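PDB 7B04: nitrite oxidoreductase subunit A from Kuenenia stuttgartiensis, which is a subunit of the molybdopterin oxidoreductase family that carries a molybdenum atom, two MD1 groups and an iron/sulfur cluster. Local coordinates for residues B[61-66]-B[77-82]; B[89-94]-B[117-122]; B[699-704]-B[723-728]. All coordinates share one frame; numbering follows the deposited sequence.

Contact 1 of 3, residues B[61-66]-B[77-82]; sequences RTFTYC and IRAFVR
Y65 lays one face of its ring over I77, whose CB stands 4.0 Å from the ring centroid and 14° off the ring normal, the geometry of a CH-pi contact. I77 CG2 reaches the rim atoms CE1 and CZ of the same ring. In both Y65 and F63, CG sits between the backbone N and the carbonyl carbon, and both rings end nearer the partner strand than their CB directions suggest. The F63 ring has A79 CB over one face, toward the rim, and V81 CG2 at its edge, 3.6 Å from F63 CD1. R61 runs alongside V81, with R61 CG 3.7 Å from V81 CB.

T62, T64 and R78 occupy the other side of the sheet. R78 NH1 donates to T62 OG1 over 3.2 Å, and the acceptor lies 8° from the guanidinium plane. T62 OG1 in turn donates to A79 O at 3.3 Å from above the carbonyl plane, while F63 N reaches A79 O at 3.1 Å within that plane, so this oxygen is gripped twice. R78 NE binds N92 OD1, which gives the guanidinium a second hold, and T64 OG1 lies over one of its faces.

R61, F63 and Y65 form hydrogen-bonded pairs with V81, A79 and I77. With strand axes at 146°, this is an antiparallel beta hairpin; I77 and the link between its strands contribute to the iron/sulfur cluster pocket.

Contact 2 of 3, residues B[89-94]-B[117-122]; sequences VEQNYD and KGYTFH. With SF4 (iron/sulfur cluster), chain C.
Strand 85-91 passes the weakly bonded helical turn at 117-119, and V89 and Y119 are the nearest pair, their CA atoms 5.7 Å apart. The V89 CB points toward the turn, and its methyl CG1 comes 3.6 Å from G118 O. The side chains of V89 and Y119 cross obliquely. The backbone of V89 also takes part: V89 O lies 3.8 Å above the plane of the Y119 ring, offset toward the rim. E90 lies beside the tyrosine, pointing the same way, with E90 CG 3.9 Å from Y119 OH.

At Q91 the side chain crosses the tyrosine at about a right angle. Its chi2 of 87° bends the chain at CD, and the amide is turned 65° from the ring plane. Y119 OH donates to Q91 OE1, near the plane of the ring; the modelled length of 2.4 Å is very short and doubtful in detail. On the cluster side, G118 has no side chain and its N lies 3.8 Å from FE3 of the iron/sulfur cluster.

The E90 carboxylate makes salt bridges to R257 and R241 of the subunit B chain, and R257 also donates to V89 O. Paired with two arginines in a buried setting, E90 is probably held charged, so this strand meets subunit B through ionic contacts, while the link from Y119 to Q91 is between neutral groups, its exact length being doubtful.

Contact 3 of 3, residues B[699-704]-B[723-728]; sequences SWVEFQ and TGITPV. With MD1 (phosphoric acid 4-(2-amino-4-oxo-3,4,5,6,-tetrahydro-pteridin-6-yl)-2-hydroxy-3,4-dimercapto-but-3-en-yl ester guanylate ester), chain D.
E702 reaches the 723-728 loop with CB, CG and OE2, beginning at CB, which lies 3.8 Å from I725 O. The next atom, CG, packs on I725 CG1 at 4.0 Å. A chi2 of 160° carries CD onward in an extended line toward V728, and there the two carboxylate oxygens divide their work. OE2 accepts from V728 N over 2.9 Å, an almost straight bond (171° at the hydrogen) met nearly along the C-O axis of the carboxylate, and V728 CG2 also touches it. OE1 faces back into its own segment: S699 N donates to it at 3.0 Å and S699 OG at 2.7 Å, both on the anti side but from opposite faces of the carboxylate plane. R130 adds a salt bridge to OE1, which probably favours the ionised form.

S699 to E702 is a type I beta turn, closed by E702 N bonding to S699 O, and the carboxylate binds the first residue of the turn as well as the neighbouring loop. Both loops belong to the molybdopterin oxidoreductase domain, and the turn serves an MD1 pocket: W700 CZ2 lies 3.6 Å from N7 of MD1. F703 turns its ring edge to O6 of MD1, while W700 CA sits over the centre of one face of that ring.

A backbone-to-backbone hydrogen bond, I725 N to V701 O at 3.0 Å with 144° at the hydrogen, joins the loops as well. The CA of G724 makes a CA-H...O contact with V701 O, and beyond E702 the side chain of V728 packs on V202 of the subunit C chain.

In the fold
The three contacts follow one another along the chain without overlap, and all lie on the same side of its centre. Contacts 1 and 2, with centres about 8 Å apart, share the three-stranded antiparallel sheet, in which strand 76-82 is central and strand 85-91 borders it. Contact 3 comes more than 500 residues later, yet its centre is about 11 Å from that of contact 1 and about 15 Å from that of contact 2. W700 and V701 reach Y65 of contact 1 and F121 of contact 2. The distant 699-704 turn thereby packs against the N-terminal region that binds the iron/sulfur cluster, bringing the surroundings of an MD1 group and of the cluster together.

Contact 1 of 3, residues B[61-66]-B[77-82]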
loop_
_atom_site.group_PDB
_atom_site.type_symbol
_atom_site.label_atom_id
_atom_site.label_comp_id
_atom_site.label_asym_id
_atom_site.label_seq_id
_atom_site.Cartn_x
_atom_site.Cartn_y
_atom_site.Cartn_z
ATOM N N ARG B 61 15.407 -19.768 12.273
ATOM C CA ARG B 61 15.309 -18.872 13.409
ATOM C C ARG B 61 14.311 -17.782 13.066
ATOM O O ARG B 61 13.934 -17.579 11.905
ATOM C CB ARG B 61 16.681 -18.260 13.784
ATOM C CG ARG B 61 17.075 -17.015 12.992
ATOM C CD ARG B 61 17.998 -16.110 13.814
ATOM N NE ARG B 61 18.746 -15.184 12.968
ATOM C CZ ARG B 61 19.938 -15.450 12.444
ATOM N NH1 ARG B 61 20.545 -14.550 11.680
ATOM N NH2 ARG B 61 20.530 -16.611 12.692
ATOM N N THR B 62 13.896 -17.078 14.096
ATOM C CA THR B 62 12.942 -15.997 13.962
ATOM C C THR B 62 13.493 -14.847 14.788
ATOM O O THR B 62 14.176 -15.064 15.793
ATOM C CB THR B 62 11.551 -16.462 14.436
ATOM O OG1 THR B 62 10.584 -15.419 14.235
ATOM C CG2 THR B 62 11.579 -16.884 15.901
ATOM N N PHE B 63 13.252 -13.626 14.338
ATOM C CA PHE B 63 13.717 -12.457 15.064
ATOM C C PHE B 63 12.679 -11.356 14.941
ATOM O O PHE B 63 11.728 -11.445 14.158
ATOM C CB PHE B 63 15.134 -12.040 14.598
ATOM C CG PHE B 63 15.193 -11.225 13.331
ATOM C CD1 PHE B 63 15.583 -11.813 12.138
ATOM C CD2 PHE B 63 14.956 -9.865 13.348
ATOM C CE1 PHE B 63 15.676 -11.060 10.972
ATOM C CE2 PHE B 63 15.046 -9.113 12.189
ATOM C CZ PHE B 63 15.409 -9.712 11.001
ATOM N N THR B 64 12.845 -10.337 15.779
ATOM C CA THR B 64 11.859 -9.280 15.928
ATOM C C THR B 64 12.473 -7.891 15.795
ATOM O O THR B 64 13.498 -7.601 16.416
ATOM C CB THR B 64 11.182 -9.442 17.295
ATOM O OG1 THR B 64 10.182 -10.465 17.210
ATOM C CG2 THR B 64 10.560 -8.165 17.752
ATOM N N TYR B 65 11.839 -7.032 14.996
ATOM C CA TYR B 65 12.244 -5.635 14.859
ATOM C C TYR B 65 10.986 -4.777 14.746
ATOM O O TYR B 65 9.858 -5.265 14.869
ATOM C CB TYR B 65 13.181 -5.414 13.663
ATOM C CG TYR B 65 12.548 -5.657 12.312
ATOM C CD1 TYR B 65 12.284 -6.944 11.868
ATOM C CD2 TYR B 65 12.203 -4.595 11.484
ATOM C CE1 TYR B 65 11.712 -7.170 10.635
ATOM C CE2 TYR B 65 11.621 -4.812 10.251
ATOM C CZ TYR B 65 11.377 -6.103 9.833
ATOM O OH TYR B 65 10.801 -6.333 8.606
ATOM N N CYS B 66 11.189 -3.483 14.507
ATOM C CA CYS B 66 10.108 -2.519 14.353
ATOM C C CYS B 66 10.259 -1.826 13.005
ATOM O O CYS B 66 11.308 -1.240 12.719
ATOM C CB CYS B 66 10.121 -1.494 15.490
ATOM S SG CYS B 66 8.879 -0.183 15.348
ATOM N N ILE B 77 7.413 -6.430 14.501
ATOM C CA ILE B 77 7.514 -7.326 13.361
ATOM C C ILE B 77 8.260 -8.600 13.733
ATOM O O ILE B 77 9.250 -8.554 14.469
ATOM C CB ILE B 77 8.240 -6.576 12.228
ATOM C CG1 ILE B 77 7.493 -5.282 11.895
ATOM C CG2 ILE B 77 8.383 -7.439 11.044
ATOM C CD1 ILE B 77 6.550 -5.389 10.740
ATOM N N ARG B 78 7.790 -9.737 13.211
ATOM C CA ARG B 78 8.466 -11.026 13.355
ATOM C C ARG B 78 8.829 -11.559 11.971
ATOM O O ARG B 78 7.940 -11.890 11.177
ATOM C CB ARG B 78 7.600 -12.032 14.110
ATOM C CG ARG B 78 8.286 -13.373 14.313
ATOM C CD ARG B 78 7.492 -14.299 15.219
ATOM N NE ARG B 78 7.411 -13.794 16.587
ATOM C CZ ARG B 78 8.386 -13.896 17.485
ATOM N NH1 ARG B 78 9.530 -14.485 17.164
ATOM N NH2 ARG B 78 8.218 -13.407 18.706
ATOM N N ALA B 79 10.125 -11.652 11.688
ATOM C CA ALA B 79 10.631 -12.124 10.407
ATOM C C ALA B 79 11.199 -13.532 10.550
ATOM O O ALA B 79 11.752 -13.887 11.594
ATOM C CB ALA B 79 11.705 -11.181 9.853
ATOM N N PHE B 80 11.065 -14.331 9.492
ATOM C CA PHE B 80 11.560 -15.704 9.474
ATOM C C PHE B 80 12.842 -15.769 8.656
ATOM O O PHE B 80 12.905 -15.230 7.546
ATOM C CB PHE B 80 10.540 -16.683 8.886
ATOM C CG PHE B 80 9.168 -16.585 9.483
ATOM C CD1 PHE B 80 8.257 -15.661 9.009
ATOM C CD2 PHE B 80 8.785 -17.433 10.511
ATOM C CE1 PHE B 80 6.994 -15.575 9.552
ATOM C CE2 PHE B 80 7.522 -17.350 11.060
ATOM C CZ PHE B 80 6.625 -16.420 10.580
ATOM N N VAL B 81 13.856 -16.432 9.206
ATOM C CA VAL B 81 15.178 -16.519 8.599
ATOM C C VAL B 81 15.462 -17.970 8.232
ATOM O O VAL B 81 15.125 -18.890 8.986
ATOM C CB VAL B 81 16.256 -15.966 9.553
ATOM C CG1 VAL B 81 17.644 -16.231 9.018
ATOM C CG2 VAL B 81 16.053 -14.480 9.766
ATOM N N ARG B 82 16.059 -18.174 7.070
ATOM C CA ARG B 82 16.488 -19.526 6.659
ATOM C C ARG B 82 17.951 -19.403 6.272
ATOM O O ARG B 82 18.222 -18.669 5.353
ATOM C CB ARG B 82 15.708 -19.984 5.437
ATOM C CG ARG B 82 16.231 -21.284 4.868
ATOM C CD ARG B 82 15.608 -21.570 3.540
ATOM N NE ARG B 82 14.891 -22.818 3.593
ATOM C CZ ARG B 82 15.282 -23.897 2.978
ATOM N NH1 ARG B 82 16.256 -23.829 2.097
ATOM N NH2 ARG B 82 14.715 -25.041 3.254
#

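Contact 2 of 3, residues B[89-94]-B[117-122]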
loop_
_atom_site.group_PDB
_atom_site.type_symbol
_atom_site.label_atom_id
_atom_site.label_comp_id
_atom_site.label_asym_id
_atom_site.label_seq_id
_atom_site.Cartn_x
_atom_site.Cartn_y
_atom_site.Cartn_z
ATOM N N VAL B 89 8.261 -12.389 6.413
ATOM C CA VAL B 89 7.907 -11.705 7.678
ATOM C C VAL B 89 6.477 -12.059 8.037
ATOM O O VAL B 89 5.776 -12.601 7.213
ATOM C CB VAL B 89 8.043 -10.200 7.468
ATOM C CG1 VAL B 89 6.739 -9.603 7.058
ATOM C CG2 VAL B 89 8.581 -9.498 8.675
ATOM N N GLU B 90 6.108 -11.870 9.289
ATOM C CA GLU B 90 4.702 -12.092 9.669
ATOM C C GLU B 90 4.387 -11.250 10.884
ATOM O O GLU B 90 5.293 -10.785 11.533
ATOM C CB GLU B 90 4.417 -13.543 10.013
ATOM C CG GLU B 90 2.938 -13.843 10.081
ATOM C CD GLU B 90 2.525 -15.287 10.073
ATOM O OE1 GLU B 90 1.572 -15.599 10.726
ATOM O OE2 GLU B 90 3.155 -16.069 9.405
ATOM N N GLN B 91 3.116 -11.020 11.127
ATOM C CA GLN B 91 2.747 -10.285 12.325
ATOM C C GLN B 91 3.154 -11.069 13.563
ATOM O O GLN B 91 3.242 -12.300 13.549
ATOM C CB GLN B 91 1.245 -10.018 12.369
ATOM C CG GLN B 91 0.742 -9.041 11.331
ATOM C CD GLN B 91 0.413 -9.714 10.018
ATOM O OE1 GLN B 91 0.650 -10.910 9.845
ATOM N NE2 GLN B 91 -0.159 -8.955 9.092
ATOM N N ASN B 92 3.422 -10.341 14.641
ATOM C CA ASN B 92 3.853 -10.990 15.867
ATOM C C ASN B 92 2.686 -11.541 16.673
ATOM O O ASN B 92 2.883 -12.480 17.452
ATOM C CB ASN B 92 4.655 -10.010 16.726
ATOM C CG ASN B 92 5.695 -10.703 17.580
ATOM O OD1 ASN B 92 5.935 -11.901 17.434
ATOM N ND2 ASN B 92 6.319 -9.951 18.479
ATOM N N TYR B 93 1.480 -11.003 16.482
ATOM C CA TYR B 93 0.310 -11.369 17.280
ATOM C C TYR B 93 0.648 -11.256 18.767
ATOM O O TYR B 93 0.600 -12.222 19.532
ATOM C CB TYR B 93 -0.192 -12.769 16.913
ATOM C CG TYR B 93 -0.994 -12.810 15.627
ATOM C CD1 TYR B 93 -2.376 -12.664 15.640
ATOM C CD2 TYR B 93 -0.368 -12.993 14.400
ATOM C CE1 TYR B 93 -3.112 -12.699 14.469
ATOM C CE2 TYR B 93 -1.096 -13.029 13.223
ATOM C CZ TYR B 93 -2.466 -12.883 13.264
ATOM O OH TYR B 93 -3.197 -12.917 12.099
ATOM N N ASP B 94 1.019 -10.034 19.156
ATOM C CA ASP B 94 1.605 -9.766 20.460
ATOM C C ASP B 94 0.903 -8.688 21.276
ATOM O O ASP B 94 1.346 -8.404 22.394
ATOM C CB ASP B 94 3.066 -9.345 20.278
ATOM C CG ASP B 94 3.208 -8.186 19.306
ATOM O OD1 ASP B 94 2.203 -7.837 18.646
ATOM O OD2 ASP B 94 4.317 -7.625 19.197
ATOM N N LYS B 117 3.360 -3.366 2.630
ATOM C CA LYS B 117 4.737 -2.920 2.462
ATOM C C LYS B 117 5.639 -3.518 3.530
ATOM O O LYS B 117 6.836 -3.718 3.294
ATOM C CB LYS B 117 4.796 -1.396 2.495
ATOM C CG LYS B 117 3.914 -0.737 1.455
ATOM C CD LYS B 117 3.735 0.740 1.741
ATOM C CE LYS B 117 2.717 0.984 2.842
ATOM N NZ LYS B 117 1.334 0.639 2.419
ATOM N N GLY B 118 5.086 -3.800 4.709
ATOM C CA GLY B 118 5.855 -4.499 5.723
ATOM C C GLY B 118 6.282 -5.881 5.271
ATOM O O GLY B 118 7.388 -6.331 5.582
ATOM N N TYR B 119 5.410 -6.572 4.529
ATOM C CA TYR B 119 5.714 -7.923 4.067
ATOM C C TYR B 119 6.796 -7.959 2.999
ATOM O O TYR B 119 7.470 -8.985 2.858
ATOM C CB TYR B 119 4.450 -8.604 3.537
ATOM C CG TYR B 119 3.655 -9.307 4.611
ATOM C CD1 TYR B 119 3.935 -9.106 5.946
ATOM C CD2 TYR B 119 2.642 -10.187 4.288
ATOM C CE1 TYR B 119 3.218 -9.745 6.938
ATOM C CE2 TYR B 119 1.925 -10.833 5.270
ATOM C CZ TYR B 119 2.214 -10.608 6.595
ATOM O OH TYR B 119 1.499 -11.251 7.580
ATOM N N THR B 120 6.992 -6.874 2.252
ATOM C CA THR B 120 7.960 -6.858 1.160
ATOM C C THR B 120 9.181 -6.004 1.474
ATOM O O THR B 120 9.881 -5.569 0.553
ATOM C CB THR B 120 7.299 -6.392 -0.142
ATOM O OG1 THR B 120 7.179 -4.966 -0.140
ATOM C CG2 THR B 120 5.931 -7.019 -0.302
ATOM N N PHE B 121 9.446 -5.737 2.754
ATOM C CA PHE B 121 10.597 -4.906 3.107
ATOM C C PHE B 121 11.915 -5.587 2.760
ATOM O O PHE B 121 12.895 -4.920 2.410
ATOM C CB PHE B 121 10.578 -4.564 4.591
ATOM C CG PHE B 121 11.738 -3.722 5.016
ATOM C CD1 PHE B 121 12.037 -2.550 4.336
ATOM C CD2 PHE B 121 12.551 -4.115 6.056
ATOM C CE1 PHE B 121 13.111 -1.778 4.716
ATOM C CE2 PHE B 121 13.626 -3.347 6.437
ATOM C CZ PHE B 121 13.907 -2.179 5.767
ATOM N N HIS B 122 11.966 -6.914 2.857
ATOM C CA HIS B 122 13.192 -7.645 2.529
ATOM C C HIS B 122 13.510 -7.575 1.049
ATOM O O HIS B 122 14.676 -7.726 0.663
ATOM C CB HIS B 122 13.094 -9.093 2.994
ATOM C CG HIS B 122 11.962 -9.862 2.369
ATOM N ND1 HIS B 122 10.633 -9.597 2.648
ATOM C CD2 HIS B 122 11.967 -10.901 1.500
ATOM C CE1 HIS B 122 9.874 -10.438 1.975
ATOM N NE2 HIS B 122 10.658 -11.237 1.274
HETATM FE FE1 SF4 C . 3.861 0.661 8.265
HETATM FE FE2 SF4 C . 5.749 -1.286 8.583
HETATM FE FE3 SF4 C . 3.335 -1.892 7.447
HETATM FE FE4 SF4 C . 3.475 -1.321 10.113
HETATM S S1 SF4 C . 4.438 -3.082 9.038
HETATM S S2 SF4 C . 1.944 -0.525 8.623
HETATM S S3 SF4 C . 5.109 0.262 10.131
HETATM S S4 SF4 C . 4.926 -0.483 6.614
#

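Contact 3 of 3, residues B[699-704]-B[723-728]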
loop_
_atom_site.group_PDB
_atom_site.type_symbol
_atom_site.label_atom_id
_atom_site.label_comp_id
_atom_site.label_asym_id
_atom_site.label_seq_id
_atom_site.Cartn_x
_atom_site.Cartn_y
_atom_site.Cartn_z
ATOM N N SER B 699 19.390 -0.403 7.744
ATOM C CA SER B 699 17.937 -0.451 7.768
ATOM C C SER B 699 17.467 -0.974 9.125
ATOM O O SER B 699 18.266 -1.304 10.006
ATOM C CB SER B 699 17.417 -1.321 6.626
ATOM O OG SER B 699 17.819 -2.669 6.786
ATOM N N TRP B 700 16.146 -1.055 9.300
ATOM C CA TRP B 700 15.608 -1.447 10.599
ATOM C C TRP B 700 15.982 -2.874 10.972
ATOM O O TRP B 700 15.963 -3.216 12.159
ATOM C CB TRP B 700 14.086 -1.290 10.630
ATOM C CG TRP B 700 13.601 0.018 10.107
ATOM C CD1 TRP B 700 13.926 1.260 10.568
ATOM C CD2 TRP B 700 12.689 0.214 9.026
ATOM N NE1 TRP B 700 13.274 2.221 9.832
ATOM C CE2 TRP B 700 12.507 1.602 8.880
ATOM C CE3 TRP B 700 12.007 -0.649 8.165
ATOM C CZ2 TRP B 700 11.676 2.145 7.907
ATOM C CZ3 TRP B 700 11.184 -0.110 7.202
ATOM C CH2 TRP B 700 11.025 1.272 7.079
ATOM N N VAL B 701 16.329 -3.713 9.991
ATOM C CA VAL B 701 16.717 -5.090 10.286
ATOM C C VAL B 701 18.220 -5.266 10.417
ATOM O O VAL B 701 18.673 -6.360 10.788
ATOM C CB VAL B 701 16.219 -6.070 9.204
ATOM C CG1 VAL B 701 14.711 -6.076 9.154
ATOM C CG2 VAL B 701 16.805 -5.709 7.849
ATOM N N GLU B 702 19.011 -4.238 10.125
ATOM C CA GLU B 702 20.457 -4.320 10.276
ATOM C C GLU B 702 20.970 -3.326 11.309
ATOM O O GLU B 702 22.084 -2.817 11.195
ATOM C CB GLU B 702 21.166 -4.088 8.943
ATOM C CG GLU B 702 20.374 -4.488 7.719
ATOM C CD GLU B 702 20.896 -3.820 6.464
ATOM O OE1 GLU B 702 20.387 -2.737 6.110
ATOM O OE2 GLU B 702 21.829 -4.367 5.842
ATOM N N PHE B 703 20.201 -3.075 12.364
ATOM C CA PHE B 703 20.632 -2.107 13.360
ATOM C C PHE B 703 21.656 -2.773 14.267
ATOM O O PHE B 703 21.408 -3.859 14.798
ATOM C CB PHE B 703 19.447 -1.606 14.187
ATOM C CG PHE B 703 18.703 -0.452 13.571
ATOM C CD1 PHE B 703 19.222 0.239 12.491
ATOM C CD2 PHE B 703 17.486 -0.050 14.092
ATOM C CE1 PHE B 703 18.530 1.301 11.936
ATOM C CE2 PHE B 703 16.793 1.009 13.542
ATOM C CZ PHE B 703 17.315 1.686 12.464
ATOM N N GLN B 704 22.824 -2.149 14.406
ATOM C CA GLN B 704 23.849 -2.606 15.335
ATOM C C GLN B 704 23.835 -1.830 16.646
ATOM O O GLN B 704 24.808 -1.886 17.404
ATOM C CB GLN B 704 25.225 -2.511 14.678
ATOM C CG GLN B 704 25.507 -3.607 13.668
ATOM C CD GLN B 704 26.613 -3.230 12.704
ATOM O OE1 GLN B 704 26.909 -2.050 12.510
ATOM N NE2 GLN B 704 27.239 -4.232 12.102
ATOM N N THR B 723 19.394 -7.415 16.737
ATOM C CA THR B 723 18.830 -8.759 16.721
ATOM C C THR B 723 18.521 -9.259 15.313
ATOM O O THR B 723 17.998 -10.370 15.153
ATOM C CB THR B 723 17.572 -8.799 17.591
ATOM O OG1 THR B 723 17.160 -10.157 17.813
ATOM C CG2 THR B 723 16.455 -8.031 16.922
ATOM N N GLY B 724 18.832 -8.474 14.292
ATOM C CA GLY B 724 18.517 -8.826 12.912
ATOM C C GLY B 724 19.691 -9.463 12.194
ATOM O O GLY B 724 20.429 -10.283 12.758
ATOM N N ILE B 725 19.892 -9.050 10.947
ATOM C CA ILE B 725 20.947 -9.581 10.105
ATOM C C ILE B 725 22.135 -8.629 10.128
ATOM O O ILE B 725 22.021 -7.447 10.467
ATOM C CB ILE B 725 20.459 -9.814 8.654
ATOM C CG1 ILE B 725 20.041 -8.492 8.008
ATOM C CG2 ILE B 725 19.309 -10.816 8.628
ATOM C CD1 ILE B 725 19.773 -8.594 6.514
ATOM N N THR B 726 23.299 -9.154 9.754
ATOM C CA THR B 726 24.472 -8.314 9.619
ATOM C C THR B 726 24.299 -7.398 8.407
ATOM O O THR B 726 23.600 -7.751 7.452
ATOM C CB THR B 726 25.738 -9.159 9.465
ATOM O OG1 THR B 726 25.945 -9.477 8.082
ATOM C CG2 THR B 726 25.626 -10.445 10.269
ATOM N N PRO B 727 24.894 -6.207 8.438
ATOM C CA PRO B 727 24.731 -5.269 7.321
ATOM C C PRO B 727 25.096 -5.902 5.987
ATOM O O PRO B 727 26.174 -6.476 5.821
ATOM C CB PRO B 727 25.680 -4.124 7.685
ATOM C CG PRO B 727 25.753 -4.166 9.168
ATOM C CD PRO B 727 25.686 -5.623 9.534
ATOM N N VAL B 728 24.173 -5.790 5.031
ATOM C CA VAL B 728 24.367 -6.398 3.722
ATOM C C VAL B 728 25.515 -5.719 2.986
ATOM O O VAL B 728 26.303 -6.375 2.292
ATOM C CB VAL B 728 23.057 -6.339 2.918
ATOM C CG1 VAL B 728 23.170 -7.161 1.667
ATOM C CG2 VAL B 728 21.897 -6.832 3.765
HETATM P PB MD1 D . 9.545 11.801 3.585
HETATM O O3B MD1 D . 9.096 10.341 2.975
HETATM O O1B MD1 D . 10.592 12.388 2.671
HETATM O O2B MD1 D . 10.139 11.599 4.958
HETATM O O3A MD1 D . 8.278 12.855 3.714
HETATM C C10 MD1 D . 6.950 12.416 3.755
HETATM C C11 MD1 D . 6.056 13.420 2.970
HETATM O O11 MD1 D . 5.831 12.867 1.479
HETATM C C12 MD1 D . 4.909 13.649 3.613
HETATM S S12 MD1 D . 4.538 12.689 5.110
HETATM C C13 MD1 D . 3.826 14.692 3.211
HETATM S S13 MD1 D . 2.389 14.719 4.324
HETATM C C14 MD1 D . 3.793 15.616 2.086
HETATM N N15 MD1 D . 2.669 15.035 1.105
HETATM C C16 MD1 D . 2.673 15.538 -0.213
HETATM C C15 MD1 D . 1.505 15.256 -1.091
HETATM O O14 MD1 D . 0.592 14.630 -0.669
HETATM N N17 MD1 D . 1.484 15.762 -2.489
HETATM C C17 MD1 D . 2.678 16.572 -3.037
HETATM N N16 MD1 D . 2.654 17.069 -4.400
HETATM N N18 MD1 D . 3.867 16.867 -2.157
HETATM C C20 MD1 D . 3.909 16.391 -0.799
HETATM N N8 MD1 D . 5.042 16.686 -0.026
HETATM C C7 MD1 D . 5.082 16.053 1.442
HETATM P PA MD1 D . 10.110 9.041 2.898
HETATM O O1A MD1 D . 9.321 7.756 2.942
HETATM O O2A MD1 D . 10.858 9.128 1.600
HETATM O "O5'" MD1 D . 11.259 9.025 4.076
HETATM C "C5'" MD1 D . 11.992 7.838 4.201
HETATM C "C4'" MD1 D . 13.368 7.955 3.458
HETATM O "O4'" MD1 D . 14.513 7.513 4.413
HETATM C "C1'" MD1 D . 14.901 6.074 3.953
HETATM N N9 MD1 D . 14.963 5.139 5.110
HETATM C C4 MD1 D . 15.909 5.312 6.018
HETATM N N3 MD1 D . 16.991 6.324 6.125
HETATM C C2 MD1 D . 17.909 6.278 7.255
HETATM N N2 MD1 D . 18.959 7.266 7.353
HETATM N N1 MD1 D . 17.780 5.266 8.272
HETATM C C6 MD1 D . 16.736 4.296 8.162
HETATM O O6 MD1 D . 16.625 3.461 8.995
HETATM C C5 MD1 D . 15.771 4.348 6.970
HETATM N N7 MD1 D . 14.735 3.591 6.624
HETATM C C8 MD1 D . 14.225 4.073 5.470
HETATM C "C2'" MD1 D . 14.003 5.720 3.122
HETATM O "O2'" MD1 D . 14.586 4.887 2.076
HETATM C "C3'" MD1 D . 13.423 7.133 2.480
HETATM O "O3'" MD1 D . 14.348 7.608 1.458
#